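Local coordinates for nidogen (PDB 1NPE), which forms the six-bladed YWTD beta-propeller domain of a basement-membrane protein and probably serves in binding laminin, at residues Phe6-Lys11 and Phe245-Gln250; Thr224-Asn229 and Arg252-Thr257. One frame throughout, in Å; residues are numbered along the deposited sequence.

Contact 1: Phe6-Lys11 and Phe245-Gln250; sequences FAQTGK and FHPHKQ. With CD (cadmium ion), chain G.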
ATOM      1  N   PHE A   6      13.794   5.064  -5.720  1.00 22.33           N
ATOM      2  CA  PHE A   6      12.348   5.164  -5.579  1.00 21.92           C
ATOM      3  C   PHE A   6      11.589   4.351  -6.621  1.00 22.71           C
ATOM      4  O   PHE A   6      12.115   4.038  -7.685  1.00 22.27           O
ATOM      5  CB  PHE A   6      11.864   6.620  -5.504  1.00 20.61           C
ATOM      6  CG  PHE A   6      12.072   7.415  -6.763  1.00 21.35           C
ATOM      7  CD1 PHE A   6      13.173   8.262  -6.890  1.00 20.94           C
ATOM      8  CD2 PHE A   6      11.132   7.375  -7.788  1.00 19.93           C
ATOM      9  CE1 PHE A   6      13.336   9.068  -8.018  1.00 20.02           C
ATOM     10  CE2 PHE A   6      11.281   8.176  -8.920  1.00 23.62           C
ATOM     11  CZ  PHE A   6      12.389   9.028  -9.033  1.00 20.31           C
ATOM     12  N   ALA A   7      10.352   3.994  -6.293  1.00 23.61           N
ATOM     13  CA  ALA A   7       9.529   3.184  -7.171  1.00 22.96           C
ATOM     14  C   ALA A   7       8.469   3.926  -7.977  1.00 24.36           C
ATOM     15  O   ALA A   7       7.910   4.929  -7.536  1.00 22.95           O
ATOM     16  CB  ALA A   7       8.873   2.069  -6.368  1.00 21.66           C
ATOM     17  N   GLN A   8       8.225   3.405  -9.176  1.00 25.50           N
ATOM     18  CA  GLN A   8       7.215   3.900 -10.107  1.00 26.63           C
ATOM     19  C   GLN A   8       6.663   2.655 -10.780  1.00 25.95           C
ATOM     20  O   GLN A   8       7.222   1.563 -10.624  1.00 26.41           O
ATOM     21  CB  GLN A   8       7.815   4.824 -11.168  1.00 28.09           C
ATOM     22  CG  GLN A   8       7.836   6.290 -10.783  1.00 29.38           C
ATOM     23  CD  GLN A   8       8.447   7.178 -11.857  1.00 29.49           C
ATOM     24  OE1 GLN A   8       9.486   6.855 -12.428  1.00 33.95           O
ATOM     25  NE2 GLN A   8       7.810   8.310 -12.123  1.00 30.50           N
ATOM     26  N   THR A   9       5.548   2.802 -11.490  1.00 25.25           N
ATOM     27  CA  THR A   9       4.948   1.673 -12.182  1.00 23.70           C
ATOM     28  C   THR A   9       5.913   1.217 -13.261  1.00 23.13           C
ATOM     29  O   THR A   9       6.375   2.021 -14.071  1.00 23.52           O
ATOM     30  CB  THR A   9       3.583   2.048 -12.807  1.00 25.16           C
ATOM     31  OG1 THR A   9       2.647   2.356 -11.767  1.00 25.97           O
ATOM     32  CG2 THR A   9       3.029   0.910 -13.646  1.00 22.25           C
ATOM     33  N   GLY A  10       6.280  -0.063 -13.196  1.00 23.69           N
ATOM     34  CA  GLY A  10       7.178  -0.662 -14.169  1.00 21.92           C
ATOM     35  C   GLY A  10       8.667  -0.402 -14.025  1.00 21.62           C
ATOM     36  O   GLY A  10       9.433  -0.811 -14.896  1.00 21.96           O
ATOM     37  N   LYS A  11       9.094   0.221 -12.928  1.00 20.93           N
ATOM     38  CA  LYS A  11      10.517   0.521 -12.745  1.00 19.96           C
ATOM     39  C   LYS A  11      10.911   0.975 -11.344  1.00 19.18           C
ATOM     40  O   LYS A  11      10.065   1.205 -10.485  1.00 19.60           O
ATOM     41  CB  LYS A  11      10.933   1.626 -13.722  1.00 21.19           C
ATOM     42  CG  LYS A  11      10.083   2.884 -13.598  1.00 22.44           C
ATOM     43  CD  LYS A  11      10.544   4.001 -14.528  1.00 26.04           C
ATOM     44  CE  LYS A  11      11.879   4.572 -14.091  1.00 25.66           C
ATOM     45  NZ  LYS A  11      12.248   5.726 -14.945  1.00 27.80           N
ATOM     46  N   PHE A 245      12.484  16.914  -6.570  1.00 23.92           N
ATOM     47  CA  PHE A 245      12.875  16.308  -7.832  1.00 23.87           C
ATOM     48  C   PHE A 245      11.646  15.799  -8.566  1.00 24.63           C
ATOM     49  O   PHE A 245      10.922  14.949  -8.051  1.00 25.51           O
ATOM     50  CB  PHE A 245      13.843  15.144  -7.615  1.00 22.44           C
ATOM     51  CG  PHE A 245      14.125  14.359  -8.863  1.00 21.96           C
ATOM     52  CD1 PHE A 245      14.713  14.969  -9.967  1.00 24.10           C
ATOM     53  CD2 PHE A 245      13.794  13.013  -8.943  1.00 23.01           C
ATOM     54  CE1 PHE A 245      14.969  14.250 -11.133  1.00 23.77           C
ATOM     55  CE2 PHE A 245      14.044  12.281 -10.104  1.00 22.37           C
ATOM     56  CZ  PHE A 245      14.632  12.899 -11.201  1.00 24.17           C
ATOM     57  N   HIS A 246      11.420  16.325  -9.764  1.00 24.61           N
ATOM     58  CA  HIS A 246      10.302  15.904 -10.593  1.00 25.26           C
ATOM     59  C   HIS A 246      10.834  15.030 -11.714  1.00 25.26           C
ATOM     60  O   HIS A 246      11.513  15.533 -12.610  1.00 26.27           O
ATOM     61  CB  HIS A 246       9.616  17.097 -11.268  1.00 26.94           C
ATOM     62  CG  HIS A 246       8.876  18.000 -10.338  1.00 30.61           C
ATOM     63  ND1 HIS A 246       9.515  18.893  -9.505  1.00 31.93           N
ATOM     64  CD2 HIS A 246       7.549  18.196 -10.154  1.00 33.55           C
ATOM     65  CE1 HIS A 246       8.613  19.603  -8.851  1.00 32.39           C
ATOM     66  NE2 HIS A 246       7.413  19.201  -9.227  1.00 35.22           N
ATOM     67  N   PRO A 247      10.599  13.709 -11.655  1.00 23.72           N
ATOM     68  CA  PRO A 247      11.092  12.860 -12.746  1.00 22.42           C
ATOM     69  C   PRO A 247      10.319  13.242 -14.017  1.00 23.12           C
ATOM     70  O   PRO A 247       9.141  13.579 -13.939  1.00 21.45           O
ATOM     71  CB  PRO A 247      10.736  11.453 -12.273  1.00 21.93           C
ATOM     72  CG  PRO A 247       9.577  11.668 -11.343  1.00 23.40           C
ATOM     73  CD  PRO A 247       9.981  12.901 -10.593  1.00 22.01           C
ATOM     74  N   HIS A 248      10.988  13.230 -15.168  1.00 24.21           N
ATOM     75  CA  HIS A 248      10.341  13.602 -16.430  1.00 24.95           C
ATOM     76  C   HIS A 248       9.042  12.841 -16.712  1.00 24.54           C
ATOM     77  O   HIS A 248       8.055  13.432 -17.153  1.00 23.17           O
ATOM     78  CB  HIS A 248      11.319  13.475 -17.604  1.00 25.60           C
ATOM     79  CG  HIS A 248      12.388  14.523 -17.605  1.00 25.98           C
ATOM     80  ND1 HIS A 248      12.110  15.866 -17.750  1.00 24.32           N
ATOM     81  CD2 HIS A 248      13.725  14.435 -17.408  1.00 25.63           C
ATOM     82  CE1 HIS A 248      13.227  16.559 -17.632  1.00 23.53           C
ATOM     83  NE2 HIS A 248      14.222  15.716 -17.425  1.00 24.85           N
ATOM     84  N   LYS A 249       9.052  11.539 -16.448  1.00 23.54           N
ATOM     85  CA  LYS A 249       7.874  10.700 -16.641  1.00 25.13           C
ATOM     86  C   LYS A 249       7.051  10.852 -15.357  1.00 26.91           C
ATOM     87  O   LYS A 249       7.319  10.185 -14.354  1.00 27.78           O
ATOM     88  CB  LYS A 249       8.302   9.244 -16.848  1.00 23.96           C
ATOM     89  CG  LYS A 249       7.169   8.309 -17.195  1.00 22.12           C
ATOM     90  CD  LYS A 249       7.239   7.872 -18.629  1.00 21.66           C
ATOM     91  CE  LYS A 249       8.444   7.001 -18.885  1.00 23.34           C
ATOM     92  NZ  LYS A 249       8.477   6.518 -20.291  1.00 19.18           N
ATOM     93  N   GLN A 250       6.068  11.748 -15.395  1.00 29.04           N
ATOM     94  CA  GLN A 250       5.236  12.056 -14.230  1.00 30.26           C
ATOM     95  C   GLN A 250       4.191  11.022 -13.786  1.00 29.84           C
ATOM     96  O   GLN A 250       3.018  11.353 -13.605  1.00 29.32           O
ATOM     97  CB  GLN A 250       4.599  13.451 -14.400  1.00 34.21           C
ATOM     98  CG  GLN A 250       5.625  14.592 -14.595  1.00 37.68           C
ATOM     99  CD  GLN A 250       4.989  15.978 -14.791  1.00 43.38           C
ATOM    100  OE1 GLN A 250       4.133  16.174 -15.663  1.00 44.29           O
ATOM    101  NE2 GLN A 250       5.431  16.953 -13.990  1.00 44.66           N
TER
HETATM  102 CD    CD G5004       9.910  17.003 -18.671  1.00 31.47          CD
HETATM  103  O   HOH W   1       7.988  16.301 -16.804  1.00 28.34           O
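Phe6 and Gln8 lie near the end of strand 2-8, in the blade that closes the propeller, and reach across to Phe245, Pro247 and Lys249, where the chain leaves strand 240-245 for its last crossing between blades. This closing blade joins N-terminal strands to the C-terminal strand 256-259. The two phenyl rings meet rim against rim: Phe6 CZ is 3.8 Å from Phe245 CE2, each at the edge of the other ring, while the side chains as a whole cross at about a right angle. Pro247 CB also comes to the edge of the Phe6 ring, 4.4 Å from its CZ.

Gln8 provides the polar link. Its chain is extended, with CD anti to CA (chi2 180°), and carries the amide across to the loop backbone. There NE2 donates to Lys249 O at 3.0 Å, arriving nearly in line with the carbonyl (C=O...N 173°), although the N-H itself is bent at 135°. The same NE2 passes 3.9 Å from Pro247 CG. An alanine here would probably leave Lys249 O without this donor and open a gap beside the proline ring.

Further out, the loop turns to other partners. His248 ND1 binds a cadmium ion at 2.6 Å, with the ion at the edge of the imidazole and in its plane; a water that also donates to His248 O and a polar side chain of the neighbouring protein chain are the other ligands. Lys249 NZ bonds to the backbone of that neighbouring protein. The chemistry is therefore divided: carbon contacts and one buried hydrogen bond from the Gln8 amide hold this part of the loop, leaving its histidine and lysine ends to metal and protein partners.

Contact 2: Thr224-Asn229 and Arg252-Thr257; sequences TDWKTN and RLYGIT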
ATOM      1  N   THR A 224       8.023  10.613  -1.005  1.00 14.34           N
ATOM      2  CA  THR A 224       7.392  10.599  -2.318  1.00 13.45           C
ATOM      3  C   THR A 224       5.996  11.172  -2.149  1.00 14.58           C
ATOM      4  O   THR A 224       5.302  10.855  -1.176  1.00 15.43           O
ATOM      5  CB  THR A 224       7.305   9.178  -2.896  1.00 14.56           C
ATOM      6  OG1 THR A 224       6.557   8.338  -2.006  1.00 13.24           O
ATOM      7  CG2 THR A 224       8.711   8.606  -3.104  1.00 10.75           C
ATOM      8  N   ASP A 225       5.587  12.012  -3.094  1.00 14.80           N
ATOM      9  CA  ASP A 225       4.288  12.663  -3.026  1.00 16.51           C
ATOM     10  C   ASP A 225       3.445  12.381  -4.263  1.00 18.11           C
ATOM     11  O   ASP A 225       3.907  12.527  -5.394  1.00 17.23           O
ATOM     12  CB  ASP A 225       4.488  14.171  -2.828  1.00 16.17           C
ATOM     13  CG  ASP A 225       3.200  14.902  -2.477  1.00 17.86           C
ATOM     14  OD1 ASP A 225       2.377  15.122  -3.376  1.00 20.69           O
ATOM     15  OD2 ASP A 225       3.019  15.288  -1.305  1.00 15.05           O
ATOM     16  N   TRP A 226       2.205  11.968  -4.023  1.00 19.64           N
ATOM     17  CA  TRP A 226       1.243  11.639  -5.078  1.00 21.34           C
ATOM     18  C   TRP A 226       0.596  12.863  -5.748  1.00 22.41           C
ATOM     19  O   TRP A 226       0.153  12.797  -6.898  1.00 22.71           O
ATOM     20  CB  TRP A 226       0.138  10.755  -4.498  1.00 21.07           C
ATOM     21  CG  TRP A 226       0.512   9.313  -4.324  1.00 21.91           C
ATOM     22  CD1 TRP A 226       1.734   8.737  -4.551  1.00 19.89           C
ATOM     23  CD2 TRP A 226      -0.362   8.255  -3.925  1.00 19.88           C
ATOM     24  NE1 TRP A 226       1.669   7.387  -4.319  1.00 19.28           N
ATOM     25  CE2 TRP A 226       0.395   7.064  -3.934  1.00 19.72           C
ATOM     26  CE3 TRP A 226      -1.712   8.197  -3.556  1.00 20.87           C
ATOM     27  CZ2 TRP A 226      -0.155   5.830  -3.590  1.00 19.11           C
ATOM     28  CZ3 TRP A 226      -2.257   6.972  -3.213  1.00 19.98           C
ATOM     29  CH2 TRP A 226      -1.476   5.803  -3.231  1.00 19.31           C
ATOM     30  N   LYS A 227       0.485  13.952  -4.998  1.00 22.68           N
ATOM     31  CA  LYS A 227      -0.110  15.181  -5.505  1.00 25.17           C
ATOM     32  C   LYS A 227       0.859  15.918  -6.430  1.00 26.35           C
ATOM     33  O   LYS A 227       0.507  16.267  -7.557  1.00 27.69           O
ATOM     34  CB  LYS A 227      -0.514  16.071  -4.323  1.00 27.36           C
ATOM     35  CG  LYS A 227      -0.842  17.522  -4.652  1.00 32.88           C
ATOM     36  CD  LYS A 227      -2.193  17.685  -5.324  1.00 38.29           C
ATOM     37  CE  LYS A 227      -2.491  19.167  -5.556  1.00 41.30           C
ATOM     38  NZ  LYS A 227      -3.732  19.386  -6.353  1.00 44.21           N
ATOM     39  N   THR A 228       2.096  16.092  -5.969  1.00 25.86           N
ATOM     40  CA  THR A 228       3.119  16.812  -6.724  1.00 25.24           C
ATOM     41  C   THR A 228       3.950  15.958  -7.678  1.00 25.50           C
ATOM     42  O   THR A 228       4.702  16.494  -8.492  1.00 27.19           O
ATOM     43  CB  THR A 228       4.097  17.530  -5.774  1.00 24.78           C
ATOM     44  OG1 THR A 228       4.857  16.558  -5.048  1.00 23.80           O
ATOM     45  CG2 THR A 228       3.345  18.422  -4.791  1.00 26.20           C
ATOM     46  N   ASN A 229       3.818  14.638  -7.579  1.00 25.25           N
ATOM     47  CA  ASN A 229       4.585  13.719  -8.416  1.00 24.86           C
ATOM     48  C   ASN A 229       6.077  14.009  -8.316  1.00 22.70           C
ATOM     49  O   ASN A 229       6.758  14.163  -9.325  1.00 23.60           O
ATOM     50  CB  ASN A 229       4.128  13.790  -9.874  1.00 28.17           C
ATOM     51  CG  ASN A 229       2.873  12.985 -10.126  1.00 33.24           C
ATOM     52  OD1 ASN A 229       2.820  11.790  -9.828  1.00 36.38           O
ATOM     53  ND2 ASN A 229       1.851  13.632 -10.670  1.00 35.01           N
ATOM     54  N   ARG A 252       2.828   7.913 -11.003  1.00 27.93           N
ATOM     55  CA  ARG A 252       2.742   7.763  -9.550  1.00 26.78           C
ATOM     56  C   ARG A 252       4.021   7.206  -8.900  1.00 24.71           C
ATOM     57  O   ARG A 252       4.508   6.140  -9.275  1.00 24.90           O
ATOM     58  CB  ARG A 252       1.563   6.853  -9.204  1.00 28.56           C
ATOM     59  CG  ARG A 252       0.967   7.063  -7.826  1.00 29.70           C
ATOM     60  CD  ARG A 252       0.131   8.313  -7.795  1.00 31.46           C
ATOM     61  NE  ARG A 252      -1.236   8.054  -7.357  1.00 34.15           N
ATOM     62  CZ  ARG A 252      -2.185   8.984  -7.288  1.00 33.87           C
ATOM     63  NH1 ARG A 252      -1.919  10.239  -7.627  1.00 34.29           N
ATOM     64  NH2 ARG A 252      -3.403   8.660  -6.883  1.00 32.89           N
ATOM     65  N   LEU A 253       4.571   7.956  -7.954  1.00 21.91           N
ATOM     66  CA  LEU A 253       5.766   7.536  -7.228  1.00 21.10           C
ATOM     67  C   LEU A 253       5.353   6.694  -6.021  1.00 20.06           C
ATOM     68  O   LEU A 253       4.355   6.995  -5.379  1.00 18.52           O
ATOM     69  CB  LEU A 253       6.542   8.757  -6.726  1.00 22.34           C
ATOM     70  CG  LEU A 253       7.112   9.751  -7.740  1.00 22.73           C
ATOM     71  CD1 LEU A 253       8.027  10.705  -7.006  1.00 24.78           C
ATOM     72  CD2 LEU A 253       7.904   9.019  -8.794  1.00 22.59           C
ATOM     73  N   TYR A 254       6.126   5.660  -5.700  1.00 18.06           N
ATOM     74  CA  TYR A 254       5.803   4.823  -4.554  1.00 18.00           C
ATOM     75  C   TYR A 254       6.892   4.781  -3.474  1.00 17.49           C
ATOM     76  O   TYR A 254       7.272   5.824  -2.944  1.00 18.35           O
ATOM     77  CB  TYR A 254       5.384   3.422  -5.016  1.00 18.39           C
ATOM     78  CG  TYR A 254       4.132   3.460  -5.869  1.00 21.66           C
ATOM     79  CD1 TYR A 254       2.904   3.836  -5.317  1.00 23.40           C
ATOM     80  CD2 TYR A 254       4.181   3.185  -7.239  1.00 22.50           C
ATOM     81  CE1 TYR A 254       1.759   3.945  -6.106  1.00 26.18           C
ATOM     82  CE2 TYR A 254       3.038   3.291  -8.038  1.00 25.56           C
ATOM     83  CZ  TYR A 254       1.835   3.674  -7.465  1.00 26.58           C
ATOM     84  OH  TYR A 254       0.716   3.829  -8.249  1.00 30.06           O
ATOM     85  N   GLY A 255       7.368   3.586  -3.135  1.00 16.26           N
ATOM     86  CA  GLY A 255       8.387   3.444  -2.110  1.00 15.08           C
ATOM     87  C   GLY A 255       9.682   4.185  -2.380  1.00 16.06           C
ATOM     88  O   GLY A 255      10.010   4.508  -3.523  1.00 17.46           O
ATOM     89  N   ILE A 256      10.434   4.423  -1.315  1.00 15.77           N
ATOM     90  CA  ILE A 256      11.700   5.128  -1.404  1.00 17.10           C
ATOM     91  C   ILE A 256      12.645   4.602  -0.328  1.00 19.43           C
ATOM     92  O   ILE A 256      12.233   4.336   0.802  1.00 22.61           O
ATOM     93  CB  ILE A 256      11.491   6.659  -1.243  1.00 14.87           C
ATOM     94  CG1 ILE A 256      12.764   7.423  -1.594  1.00 12.71           C
ATOM     95  CG2 ILE A 256      11.031   6.994   0.160  1.00 13.46           C
ATOM     96  CD1 ILE A 256      12.542   8.921  -1.724  1.00 11.82           C
ATOM     97  N   THR A 257      13.911   4.438  -0.692  1.00 20.48           N
ATOM     98  CA  THR A 257      14.911   3.942   0.235  1.00 23.14           C
ATOM     99  C   THR A 257      16.282   4.503  -0.133  1.00 24.57           C
ATOM    100  O   THR A 257      16.482   5.013  -1.239  1.00 25.99           O
ATOM    101  CB  THR A 257      14.934   2.391   0.239  1.00 21.94           C
ATOM    102  OG1 THR A 257      15.790   1.923   1.285  1.00 24.46           O
ATOM    103  CG2 THR A 257      15.415   1.842  -1.100  1.00 21.26           C
TER
HETATM  104  O   HOH W   2       3.664  10.655  -7.280  1.00 17.73           O
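Thr224 and Trp226 pack against Leu253, Tyr254 and Ile256, bringing a YWTD repeat, here written YYTD with Thr224 and Asp225 as its last two residues, against the chain that enters the closing blade of the propeller. The tight part is around Thr224. Its OG1, set between the backbone N and carbonyl carbon (chi1 59°), donates to Tyr254 O at 2.8 Å, and the Thr224 hydroxyl is also hydrogen-bonded to Ala213 N. The methyl CG2 lies 3.9 Å from Ile256 CB, on the buried side.

Trp226 spans both regions. At the indole edge, NE1 makes a weak bond to Leu253 O, 2.9 Å long but bent to 130°. CZ2 comes 3.7 Å from Tyr254 CE1, the two rings standing almost perpendicular.

Toward the looser side, partly exposed Arg252 bends its chain to lay the guanidinium flat on the indole, the planes only 3° apart. Arg252 NE sits 3.5 Å from Trp226 CD2, and Arg252 CD rests over the five-membered ring in a CH-pi contact. A neighbouring protein chain borders this side: an acidic side chain of it accepts from Arg252 N, and its backbone packs on Trp226. Between the two segments a single water closes the bridge, donating to Asp225 O at 2.7 Å and accepting from Leu253 N at 2.9 Å.

Overall arrangement
Contacts 1 and 2 are neighbours, with centres about 8 Å apart, and both hold the last blade-to-blade crossing against what lies beside it. Their segments alternate along the chain and join directly: Ala7 O and N probably pair with Tyr254 N and Gly255 O, linking adjacent strands 2-8 and 256-259. Contact 2 lies deeper, about 11 Å from the chain's centre against about 16 Å, and buries more than twice the surface. Both are largely buried where they touch, yet contact 1 runs out to a metal-bound loop, whereas contact 2 relies on an indole, a cation lying over it and backbone carbonyls. Leu253 of contact 2 also packs on Phe6 and Gln8.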